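Local atomic coordinates of HIAXHD3 (Humicola insolens, PDB entry 3ZXK), a protein that probably removes arabinofuranose side chains from arabinoxylan as a family 43 glycoside hydrolase, its active site engineered to give endo-xylanase activity as well. Residues Asp267-Gly271 with Asp464-Phe469; Thr473-Phe479 with Pro494-Asn500; Asn202-Leu206 with Val216-Thr220; Asp143-Asp149 with Glu192-Lys198. All coordinates share one frame. Numbering follows the deposited sequence.

Interaction 1: Asp267-Gly271 with Asp464-Phe469; sequences DAYPG and DITPAF. With AHR (alpha-L-arabinofuranose), chain C.
Two irregular loops, Asp267-Gly271 and Asp464-Phe469, pass with Ala268 nearest Pro467, Tyr269 nearest Phe469 and Gly271 nearest Ile465. An inverse gamma turn centred on Ala268 (phi/psi -86/47) and a cis peptide bond before Pro270 shape the first loop, leaving Tyr269 O to accept Ala468 N at 2.8 Å, nearly linearly. Water 1 bridges Ala268 O (2.8 Å) and Ile465 O (2.7 Å). This is the seam between the five-bladed GH43 propeller and the concanavalin A-like C-terminal domain, and at one end it lines the sugar pocket. There Phe469 is t (chi2 55°) and Tyr269 is m (chi2 -71°), so the rings meet obliquely, planes at 51° and centroids 5.3 Å apart, with Tyr269 CD2 3.7 Å from Phe469 CE1. Asp267 CB lies 3.6 Å from Phe469 CE2, and the m rotamer presents OD1 to arabinofuranose O3 (2.6 Å) and OD2 to its O5 (2.7 Å); His248 and Arg273 also bond this sugar. Ile465 CB is 3.6 Å from Gly271 CA, and its p, t rotamer puts CD1 where a CB on Gly271 would collide. Asp464, in t, forms an Asx turn: OD1 accepts Thr466 N (3.0 Å) and OG1 (2.6 Å).

Interaction 2: Thr473-Phe479 with Pro494-Asn500; sequences TERTTTF and PAFAMTN
Thr473-Phe479 and Pro494-Asn500 run roughly antiparallel, their end-to-end directions 135° apart. Thr477 and Phe496 form a hydrogen-bonded pair (CA-CA 5.1 Å) closed in both directions: Thr477 N to Phe496 O at 2.9 Å and Phe496 N to Thr477 O at 2.8 Å. Thr476 and Ala497 make the adjacent non-hydrogen-bonded pair (Thr476 CA to Ala497 CA 4.5 Å), and beyond it Met498 N donates to Arg475 O at 2.8 Å. Regular pairing then gives way to side chains and solvent. Asn500, chi1 m, sends ND2 to Thr473 O (2.8 Å), while its OD1 (2.7 Å), Met498 O (2.8 Å) and Arg475 N (2.8 Å) share water 3. Water 2 gives a proton to Glu474 OE2 (2.7 Å) and takes one from Asn500 N (2.9 Å); Glu474 OE1 is held by a salt bridge to Arg406. The Arg475 guanidinium turns away to the carbonyls of Thr466 and Pro467. At the other end, water 4 accepts from Phe479 N (2.9 Å) and lies 2.9 Å from Pro494 O. Buried Thr477 OG1, by contrast, has no polar partner and sits 3.2 Å from Met498 SD. Thr477, Phe479, Phe496 and Met498 all pack on Leu402 of the opposing sheet, as expected of an antiparallel beta hairpin at the edge of a concanavalin A-like beta sandwich.

Interaction 3: Asn202-Leu206 with Val216-Thr220; sequences NYYIL and VLRST
This is an antiparallel beta hairpin contact within one blade of the GH43 beta propeller, pairing strand 202-206 with strand 216-219. The axes approach to 4.6 Å and their directions differ by 152°, so the strands are visibly twisted. Ile205 and Leu217 form the hydrogen-bonded pair (CA-CA 5.0 Å), with Ile205 N to Leu217 O at 2.9 Å and Leu217 N to Ile205 O at 2.7 Å. Non-hydrogen-bonded pairs adjoin it: Tyr204 CA lies 4.5 Å from Arg218 CA, and Leu206 CA 4.7 Å from Val216 CA. Ser219 N adds a bond to Tyr203 O at 3.0 Å, and beyond it water 5 joins Tyr203 N (3.0 Å), Asn202 OD1 (3.2 Å) and Ser219 O (3.2 Å). On the face bearing Tyr204, that residue (m, chi2 82°) spreads its ring under the extended start of Arg218 (t, t, p): CG stands 4.0 Å from the ring centroid, a CH-pi contact. Val216 CG2 meets the edge of the same ring, 3.8 Å from Tyr204 CD2, and lies 4.1 Å from Leu206 CD1. Behind, Ile205 CB packs 4.2 Å from Leu217 CD1. Tyr204 OH and Arg218 NH1 reach Gly286 O and Asp285 O respectively, and Trp282 meets the Tyr204 ring edge-to-face. Within the blade, strand 192-199 bonds to the Tyr204 side of the hairpin and strand 228-232 to the Arg218 side.

Interaction 4: Asp143-Asp149 with Glu192-Lys198; sequences DAGLLID and EGARMYK. With XYP (beta-D-xylopyranose), chain B.
Leu147 (t, p) lies against the extended side chain of Met196 (t, t, t), with Leu147 CB 3.7 Å from Met196 CG and Leu147 CD1 3.9 Å from Lys198 CB. The contact joins the first strands of two successive blades of the GH43 beta propeller, 145-148 and 192-198, which run side by side at 10° with axes 4.9 Å apart. They belong to separate sheets, and water fills part of the gap: water 6 links Asp143 O and Ala194 N, each at 3.0 Å, while water 8 accepts from Met196 N (2.9 Å) and sits 2.8 Å from Leu146 O. The two backbones come closest, by CA atoms, at Gly145 and Arg195 (CA-CA 4.2 Å), where a side chain on Gly145 would strike Ala194 O. Arg195 NH1 bonds weakly to Ala144 O at 2.9 Å, its NH2 more firmly to Ser86 O. At the outer end Asp149 OD1 and Lys198 NZ form a 2.8 Å salt bridge. At the sugar end Asp143, in a left-handed backbone conformation (53/61), accepts Gly193 N weakly at OD2 (2.9 Å). That atom also lies 3.5 Å from Glu192 OE1, which Tyr142 and Asn160 hold, while Glu192 OE2 accepts xylopyranose O3 at 2.9 Å.

How the interactions relate
Along the chain the order is interaction 4, 3, 1, 2. Interaction 4 joins the preceding blade of the catalytic propeller to the one that holds interaction 3, their centres about 10 Å apart: strand 192-199 leads into strand 202-209, Tyr204 O bonds Tyr197 N, and Tyr203 OH reaches Asp149 OD2. Interactions 1 and 2, centres about 11 Å apart, meet where Arg475, at the start of the hairpin, bonds to the loop 464-469 that faces the propeller. About 29 Å separates the centres of interactions 1 and 4, yet both reach the bound glycan, one at arabinofuranose and the other at xylopyranose. Thus blade and interdomain seam together line the pocket, with interactions 2 and 3 farthest apart (centres about 44 Å).

Interaction 1: Asp267-Gly271 with Asp464-Phe469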
# COMPACT_ATOMS: atom_id res chain seq x y z
N ASP A 267 10.94 3.22 -7.53
CA ASP A 267 11.51 2.47 -6.39
C ASP A 267 12.16 3.41 -5.36
O ASP A 267 13.38 3.44 -5.16
CB ASP A 267 12.48 1.36 -6.86
CG ASP A 267 11.77 0.21 -7.58
OD1 ASP A 267 10.63 -0.11 -7.21
OD2 ASP A 267 12.36 -0.38 -8.52
N ALA A 268 11.33 4.20 -4.68
CA ALA A 268 11.80 5.26 -3.80
C ALA A 268 12.09 4.76 -2.38
O ALA A 268 11.68 5.39 -1.40
CB ALA A 268 10.78 6.39 -3.78
N TYR A 269 12.80 3.63 -2.27
CA TYR A 269 13.25 3.09 -0.99
C TYR A 269 14.20 4.12 -0.35
O TYR A 269 14.96 4.79 -1.07
CB TYR A 269 13.91 1.74 -1.19
CG TYR A 269 12.88 0.73 -1.66
CD1 TYR A 269 11.91 0.27 -0.79
CD2 TYR A 269 12.84 0.30 -2.99
CE1 TYR A 269 10.93 -0.62 -1.22
CE2 TYR A 269 11.86 -0.59 -3.41
CZ TYR A 269 10.91 -1.05 -2.51
OH TYR A 269 9.93 -1.95 -2.94
N PRO A 270 14.13 4.29 0.99
CA PRO A 270 13.43 3.44 1.97
C PRO A 270 11.95 3.75 2.20
O PRO A 270 11.32 3.09 3.02
CB PRO A 270 14.24 3.66 3.25
CG PRO A 270 14.65 5.09 3.14
CD PRO A 270 15.04 5.24 1.67
N GLY A 271 11.40 4.72 1.50
CA GLY A 271 9.99 5.05 1.66
C GLY A 271 9.02 4.07 1.03
O GLY A 271 7.88 3.95 1.50
N ASP A 464 13.21 9.79 8.17
CA ASP A 464 13.65 10.35 6.91
C ASP A 464 13.57 9.24 5.86
O ASP A 464 14.28 8.22 5.98
CB ASP A 464 15.10 10.85 7.04
CG ASP A 464 15.63 11.49 5.76
OD1 ASP A 464 14.84 11.64 4.81
OD2 ASP A 464 16.82 11.85 5.68
N ILE A 465 12.67 9.40 4.89
CA ILE A 465 12.54 8.44 3.80
C ILE A 465 13.00 9.02 2.47
O ILE A 465 12.62 8.53 1.40
CB ILE A 465 11.13 7.78 3.69
CG1 ILE A 465 9.99 8.81 3.58
CG2 ILE A 465 10.92 6.86 4.90
CD1 ILE A 465 8.66 8.25 3.07
N THR A 466 13.83 10.06 2.53
CA THR A 466 14.39 10.61 1.28
C THR A 466 15.02 9.46 0.47
O THR A 466 15.79 8.69 1.03
CB THR A 466 15.47 11.66 1.58
OG1 THR A 466 14.91 12.70 2.40
CG2 THR A 466 16.02 12.29 0.29
N PRO A 467 14.65 9.28 -0.81
CA PRO A 467 15.11 8.11 -1.56
C PRO A 467 16.63 7.94 -1.53
O PRO A 467 17.40 8.91 -1.62
CB PRO A 467 14.57 8.36 -2.98
CG PRO A 467 13.32 9.13 -2.72
CD PRO A 467 13.65 10.05 -1.59
N ALA A 468 17.04 6.69 -1.37
CA ALA A 468 18.48 6.37 -1.31
C ALA A 468 18.75 5.08 -2.06
O ALA A 468 19.79 4.47 -1.89
CB ALA A 468 18.96 6.28 0.14
N PHE A 469 17.81 4.70 -2.94
CA PHE A 469 17.92 3.43 -3.64
C PHE A 469 19.09 3.47 -4.60
O PHE A 469 19.27 4.43 -5.35
CB PHE A 469 16.61 3.18 -4.41
CG PHE A 469 16.40 1.76 -4.83
CD1 PHE A 469 16.43 0.71 -3.90
CD2 PHE A 469 16.10 1.48 -6.15
CE1 PHE A 469 16.18 -0.61 -4.31
CE2 PHE A 469 15.85 0.18 -6.56
CZ PHE A 469 15.88 -0.86 -5.64
O5 AHR C . 13.52 -2.74 -7.96
C5 AHR C . 12.66 -3.25 -6.92
C4 AHR C . 11.46 -4.02 -7.48
O4 AHR C . 11.91 -5.13 -8.26
C3 AHR C . 10.55 -3.28 -8.46
O3 AHR C . 9.60 -2.45 -7.81
C2 AHR C . 9.84 -4.38 -9.21
O2 AHR C . 9.59 -4.01 -10.57
C1 AHR C . 10.84 -5.51 -9.16
O HOH W 1 10.66 7.71 -0.32

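Interaction 2: Thr473-Phe479 with Pro494-Asn500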
# COMPACT_ATOMS: atom_id res chain seq x y z
N THR A 473 24.22 5.16 0.89
CA THR A 473 23.80 5.92 2.08
C THR A 473 22.49 5.39 2.66
O THR A 473 21.50 5.25 1.94
CB THR A 473 23.59 7.41 1.76
OG1 THR A 473 24.81 7.97 1.25
CG2 THR A 473 23.18 8.19 3.02
N GLU A 474 22.48 5.14 3.98
CA GLU A 474 21.25 4.74 4.67
C GLU A 474 20.70 5.94 5.44
O GLU A 474 21.44 6.63 6.13
CB GLU A 474 21.50 3.55 5.61
CG GLU A 474 21.78 2.26 4.87
CD GLU A 474 21.93 1.05 5.77
OE1 GLU A 474 22.15 1.21 6.98
OE2 GLU A 474 21.83 -0.09 5.26
N ARG A 475 19.42 6.20 5.29
CA ARG A 475 18.77 7.27 6.02
C ARG A 475 18.60 6.87 7.49
O ARG A 475 18.70 5.70 7.87
CB ARG A 475 17.39 7.53 5.44
CG ARG A 475 17.35 7.87 3.96
CD ARG A 475 18.20 9.09 3.64
NE ARG A 475 18.27 9.33 2.20
CZ ARG A 475 19.24 10.00 1.59
NH1 ARG A 475 20.26 10.52 2.28
NH2 ARG A 475 19.22 10.12 0.27
N THR A 476 18.33 7.86 8.32
CA THR A 476 18.14 7.56 9.73
C THR A 476 16.83 8.14 10.28
O THR A 476 16.26 9.12 9.76
CB THR A 476 19.31 8.08 10.60
OG1 THR A 476 19.37 9.50 10.47
CG2 THR A 476 20.64 7.46 10.17
N THR A 477 16.37 7.48 11.34
CA THR A 477 15.20 7.87 12.11
C THR A 477 15.61 8.08 13.56
O THR A 477 16.46 7.34 14.11
CB THR A 477 14.13 6.76 12.05
OG1 THR A 477 13.57 6.74 10.73
CG2 THR A 477 13.00 7.00 13.07
N THR A 478 15.01 9.09 14.18
CA THR A 478 15.21 9.36 15.62
C THR A 478 13.90 9.24 16.40
O THR A 478 12.81 9.35 15.83
CB THR A 478 15.87 10.73 15.86
OG1 THR A 478 15.16 11.76 15.17
CG2 THR A 478 17.35 10.68 15.36
N PHE A 479 14.01 8.97 17.70
CA PHE A 479 12.87 8.68 18.56
C PHE A 479 12.84 9.63 19.76
O PHE A 479 13.89 9.98 20.31
CB PHE A 479 12.94 7.22 19.05
CG PHE A 479 12.84 6.19 17.94
CD1 PHE A 479 13.97 5.75 17.24
CD2 PHE A 479 11.61 5.64 17.61
CE1 PHE A 479 13.87 4.81 16.22
CE2 PHE A 479 11.50 4.69 16.60
CZ PHE A 479 12.63 4.29 15.89
N PRO A 494 20.12 6.05 20.03
CA PRO A 494 20.89 6.42 18.83
C PRO A 494 19.98 6.74 17.65
O PRO A 494 18.77 6.47 17.70
CB PRO A 494 21.73 5.16 18.57
CG PRO A 494 20.92 4.04 19.13
CD PRO A 494 20.19 4.59 20.31
N ALA A 495 20.55 7.34 16.59
CA ALA A 495 19.81 7.47 15.33
C ALA A 495 19.82 6.11 14.66
O ALA A 495 20.86 5.45 14.59
CB ALA A 495 20.46 8.51 14.42
N PHE A 496 18.67 5.68 14.18
CA PHE A 496 18.54 4.32 13.65
C PHE A 496 18.69 4.34 12.14
O PHE A 496 17.94 5.04 11.45
CB PHE A 496 17.20 3.73 14.08
CG PHE A 496 16.83 2.46 13.36
CD1 PHE A 496 17.41 1.23 13.71
CD2 PHE A 496 15.89 2.48 12.34
CE1 PHE A 496 17.04 0.06 13.05
CE2 PHE A 496 15.54 1.32 11.66
CZ PHE A 496 16.12 0.12 12.03
N ALA A 497 19.65 3.56 11.63
CA ALA A 497 19.92 3.46 10.21
C ALA A 497 18.92 2.50 9.55
O ALA A 497 18.73 1.35 9.99
CB ALA A 497 21.34 2.98 9.97
N MET A 498 18.32 2.97 8.47
CA MET A 498 17.23 2.25 7.80
C MET A 498 17.71 1.49 6.58
O MET A 498 18.58 1.98 5.83
CB MET A 498 16.15 3.23 7.39
CG MET A 498 15.63 4.03 8.57
SD MET A 498 15.00 5.64 8.07
CE MET A 498 13.59 5.07 7.13
N THR A 499 17.16 0.30 6.34
CA THR A 499 17.57 -0.46 5.15
C THR A 499 17.06 0.14 3.82
O THR A 499 15.94 0.66 3.76
CB THR A 499 17.18 -1.95 5.24
OG1 THR A 499 17.76 -2.64 4.12
CG2 THR A 499 15.67 -2.12 5.26
N ASN A 500 17.88 0.05 2.76
CA ASN A 500 17.45 0.39 1.38
C ASN A 500 17.08 -0.83 0.54
O ASN A 500 16.76 -0.67 -0.64
CB ASN A 500 18.53 1.18 0.63
CG ASN A 500 18.76 2.54 1.22
OD1 ASN A 500 17.80 3.26 1.56
ND2 ASN A 500 20.04 2.90 1.39
O HOH W 2 20.65 -0.84 2.93
O HOH W 3 17.94 4.11 4.16
O HOH W 4 16.60 8.02 18.74

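Interaction 3: Asn202-Leu206 with Val216-Thr220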
# COMPACT_ATOMS: atom_id res chain seq x y z
N ASN A 202 -9.08 -1.48 -30.42
CA ASN A 202 -7.89 -2.31 -30.32
C ASN A 202 -7.59 -2.79 -28.90
O ASN A 202 -7.98 -2.15 -27.95
CB ASN A 202 -6.68 -1.52 -30.83
CG ASN A 202 -6.71 -1.30 -32.33
OD1 ASN A 202 -6.90 -2.23 -33.11
ND2 ASN A 202 -6.50 -0.06 -32.74
N TYR A 203 -6.87 -3.90 -28.78
CA TYR A 203 -6.48 -4.42 -27.47
C TYR A 203 -5.02 -4.13 -27.19
O TYR A 203 -4.15 -4.39 -28.02
CB TYR A 203 -6.73 -5.93 -27.38
CG TYR A 203 -8.20 -6.26 -27.52
CD1 TYR A 203 -8.78 -6.45 -28.77
CD2 TYR A 203 -9.03 -6.33 -26.38
CE1 TYR A 203 -10.13 -6.70 -28.93
CE2 TYR A 203 -10.40 -6.60 -26.51
CZ TYR A 203 -10.94 -6.80 -27.79
OH TYR A 203 -12.29 -7.05 -27.98
N TYR A 204 -4.78 -3.58 -26.02
CA TYR A 204 -3.44 -3.25 -25.55
C TYR A 204 -3.18 -3.95 -24.22
O TYR A 204 -4.07 -4.07 -23.35
CB TYR A 204 -3.28 -1.74 -25.37
CG TYR A 204 -3.41 -0.94 -26.65
CD1 TYR A 204 -4.66 -0.61 -27.16
CD2 TYR A 204 -2.28 -0.51 -27.37
CE1 TYR A 204 -4.79 0.12 -28.32
CE2 TYR A 204 -2.40 0.24 -28.54
CZ TYR A 204 -3.68 0.52 -29.03
OH TYR A 204 -3.88 1.25 -30.17
N ILE A 205 -1.93 -4.33 -24.03
CA ILE A 205 -1.49 -4.83 -22.73
C ILE A 205 -0.21 -4.09 -22.39
O ILE A 205 0.70 -4.02 -23.21
CB ILE A 205 -1.24 -6.37 -22.72
CG1 ILE A 205 -2.52 -7.13 -23.06
CG2 ILE A 205 -0.70 -6.79 -21.36
CD1 ILE A 205 -2.32 -8.60 -23.36
N LEU A 206 -0.14 -3.50 -21.21
CA LEU A 206 1.09 -2.91 -20.72
C LEU A 206 1.81 -3.93 -19.85
O LEU A 206 1.19 -4.55 -18.99
CB LEU A 206 0.80 -1.67 -19.88
CG LEU A 206 1.14 -0.34 -20.55
CD1 LEU A 206 0.23 -0.11 -21.75
CD2 LEU A 206 1.04 0.79 -19.51
N VAL A 216 4.56 -1.46 -24.33
CA VAL A 216 3.16 -1.49 -24.72
C VAL A 216 2.98 -2.58 -25.76
O VAL A 216 3.71 -2.61 -26.75
CB VAL A 216 2.60 -0.10 -25.15
CG1 VAL A 216 3.51 0.63 -26.12
CG2 VAL A 216 1.18 -0.27 -25.72
N LEU A 217 2.07 -3.51 -25.49
CA LEU A 217 1.76 -4.56 -26.47
C LEU A 217 0.41 -4.26 -27.12
O LEU A 217 -0.49 -3.78 -26.44
CB LEU A 217 1.67 -5.93 -25.81
CG LEU A 217 2.71 -6.26 -24.74
CD1 LEU A 217 2.45 -7.66 -24.19
CD2 LEU A 217 4.09 -6.13 -25.32
N ARG A 218 0.27 -4.57 -28.41
CA ARG A 218 -0.99 -4.39 -29.13
C ARG A 218 -1.30 -5.65 -29.93
O ARG A 218 -0.41 -6.24 -30.59
CB ARG A 218 -0.93 -3.16 -30.05
CG ARG A 218 -2.28 -2.77 -30.67
CD ARG A 218 -2.14 -1.54 -31.55
NE ARG A 218 -1.48 -1.89 -32.81
CZ ARG A 218 -1.15 -0.99 -33.74
NH1 ARG A 218 -1.43 0.29 -33.53
NH2 ARG A 218 -0.57 -1.38 -34.87
N SER A 219 -2.57 -6.04 -29.92
CA SER A 219 -2.98 -7.28 -30.59
C SER A 219 -2.86 -7.08 -32.10
O SER A 219 -3.35 -6.09 -32.64
CB SER A 219 -4.43 -7.61 -30.27
OG SER A 219 -4.86 -8.67 -31.10
N THR A 220 -2.22 -8.03 -32.76
CA THR A 220 -1.98 -7.92 -34.20
C THR A 220 -3.22 -8.34 -35.02
O THR A 220 -3.34 -8.00 -36.20
CB THR A 220 -0.76 -8.75 -34.62
OG1 THR A 220 -1.02 -10.13 -34.36
CG2 THR A 220 0.48 -8.34 -33.82
O HOH W 5 -6.04 -4.82 -31.53

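Interaction 4: Asp143-Asp149 with Glu192-Lys198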
# COMPACT_ATOMS: atom_id res chain seq x y z
N ASP A 143 0.37 -11.46 -11.42
CA ASP A 143 0.39 -10.13 -12.04
C ASP A 143 -0.78 -9.93 -13.04
O ASP A 143 -0.61 -9.68 -14.25
CB ASP A 143 1.77 -9.87 -12.66
CG ASP A 143 2.81 -9.42 -11.63
OD1 ASP A 143 2.65 -9.69 -10.43
OD2 ASP A 143 3.78 -8.78 -12.04
N ALA A 144 -1.97 -10.03 -12.48
CA ALA A 144 -3.21 -10.03 -13.25
C ALA A 144 -3.54 -8.62 -13.73
O ALA A 144 -3.31 -7.63 -13.00
CB ALA A 144 -4.35 -10.55 -12.36
N GLY A 145 -4.10 -8.55 -14.93
CA GLY A 145 -4.67 -7.32 -15.48
C GLY A 145 -6.03 -7.60 -16.12
O GLY A 145 -6.11 -8.20 -17.21
N LEU A 146 -7.08 -7.12 -15.44
CA LEU A 146 -8.46 -7.28 -15.89
C LEU A 146 -8.86 -6.26 -16.94
O LEU A 146 -8.56 -5.08 -16.80
CB LEU A 146 -9.41 -7.12 -14.68
CG LEU A 146 -10.93 -7.11 -14.90
CD1 LEU A 146 -11.36 -8.45 -15.47
CD2 LEU A 146 -11.69 -6.81 -13.62
N LEU A 147 -9.60 -6.73 -17.96
CA LEU A 147 -10.29 -5.89 -18.92
C LEU A 147 -11.75 -6.30 -18.96
O LEU A 147 -12.03 -7.47 -19.14
CB LEU A 147 -9.67 -6.06 -20.34
CG LEU A 147 -10.55 -5.49 -21.47
CD1 LEU A 147 -10.66 -3.99 -21.32
CD2 LEU A 147 -10.02 -5.82 -22.85
N ILE A 148 -12.67 -5.37 -18.76
CA ILE A 148 -14.06 -5.61 -19.10
C ILE A 148 -14.31 -5.00 -20.48
O ILE A 148 -14.32 -3.77 -20.61
CB ILE A 148 -14.99 -5.02 -18.02
CG1 ILE A 148 -14.56 -5.54 -16.63
CG2 ILE A 148 -16.47 -5.25 -18.37
CD1 ILE A 148 -15.37 -5.05 -15.45
N ASP A 149 -14.48 -5.86 -21.49
CA ASP A 149 -14.57 -5.45 -22.87
C ASP A 149 -15.88 -4.70 -23.18
O ASP A 149 -16.82 -4.70 -22.39
CB ASP A 149 -14.35 -6.67 -23.78
CG ASP A 149 -13.86 -6.30 -25.14
OD1 ASP A 149 -13.68 -5.08 -25.43
OD2 ASP A 149 -13.65 -7.24 -25.94
N GLU A 192 6.36 -8.90 -16.96
CA GLU A 192 5.31 -9.17 -15.95
C GLU A 192 4.48 -7.89 -15.79
O GLU A 192 4.54 -6.98 -16.61
CB GLU A 192 5.91 -9.65 -14.60
CG GLU A 192 6.74 -8.63 -13.82
CD GLU A 192 7.14 -9.10 -12.41
OE1 GLU A 192 6.94 -10.28 -12.04
OE2 GLU A 192 7.69 -8.28 -11.64
N GLY A 193 3.67 -7.82 -14.75
CA GLY A 193 2.94 -6.57 -14.45
C GLY A 193 1.82 -6.18 -15.40
O GLY A 193 1.47 -4.99 -15.48
N ALA A 194 1.21 -7.16 -16.10
CA ALA A 194 0.14 -6.90 -17.06
C ALA A 194 -1.00 -5.98 -16.58
O ALA A 194 -1.55 -6.15 -15.49
CB ALA A 194 -0.43 -8.22 -17.61
N ARG A 195 -1.33 -5.02 -17.43
CA ARG A 195 -2.58 -4.26 -17.35
C ARG A 195 -3.19 -4.36 -18.73
O ARG A 195 -2.45 -4.31 -19.74
CB ARG A 195 -2.35 -2.80 -16.92
CG ARG A 195 -2.50 -2.55 -15.41
CD ARG A 195 -1.28 -3.01 -14.66
NE ARG A 195 -1.51 -2.85 -13.22
CZ ARG A 195 -2.17 -3.73 -12.47
NH1 ARG A 195 -2.69 -4.82 -13.01
NH2 ARG A 195 -2.28 -3.53 -11.17
N MET A 196 -4.51 -4.52 -18.83
CA MET A 196 -5.14 -4.79 -20.13
C MET A 196 -6.20 -3.73 -20.49
O MET A 196 -6.98 -3.30 -19.61
CB MET A 196 -5.75 -6.20 -20.16
CG MET A 196 -6.21 -6.65 -21.55
SD MET A 196 -6.69 -8.39 -21.49
CE MET A 196 -7.04 -8.76 -23.21
N TYR A 197 -6.22 -3.31 -21.76
CA TYR A 197 -7.07 -2.20 -22.19
C TYR A 197 -7.72 -2.45 -23.54
O TYR A 197 -7.17 -3.14 -24.41
CB TYR A 197 -6.25 -0.91 -22.32
CG TYR A 197 -5.46 -0.57 -21.06
CD1 TYR A 197 -6.05 0.15 -20.00
CD2 TYR A 197 -4.14 -0.99 -20.92
CE1 TYR A 197 -5.35 0.43 -18.84
CE2 TYR A 197 -3.42 -0.72 -19.77
CZ TYR A 197 -4.02 0.03 -18.73
OH TYR A 197 -3.34 0.33 -17.53
N LYS A 198 -8.90 -1.88 -23.71
CA LYS A 198 -9.57 -1.82 -25.02
C LYS A 198 -9.67 -0.33 -25.33
O LYS A 198 -10.32 0.43 -24.61
CB LYS A 198 -10.95 -2.48 -24.92
CG LYS A 198 -11.84 -2.32 -26.15
CD LYS A 198 -11.35 -3.17 -27.31
CE LYS A 198 -12.38 -3.19 -28.43
NZ LYS A 198 -13.63 -3.85 -27.96
C1 XYP B . 12.16 -8.19 -8.87
C2 XYP B . 10.67 -8.01 -9.19
C3 XYP B . 9.81 -9.06 -8.51
C4 XYP B . 10.25 -10.46 -8.94
C5 XYP B . 11.70 -10.46 -9.44
O2 XYP B . 10.21 -6.73 -8.75
O3 XYP B . 8.43 -8.86 -8.85
O4 XYP B . 9.64 -11.36 -8.03
O5 XYP B . 12.48 -9.57 -8.65
O HOH W 6 1.69 -10.11 -16.09
O HOH W 7 5.08 -7.20 -10.43
O HOH W 8 -5.91 -4.38 -16.31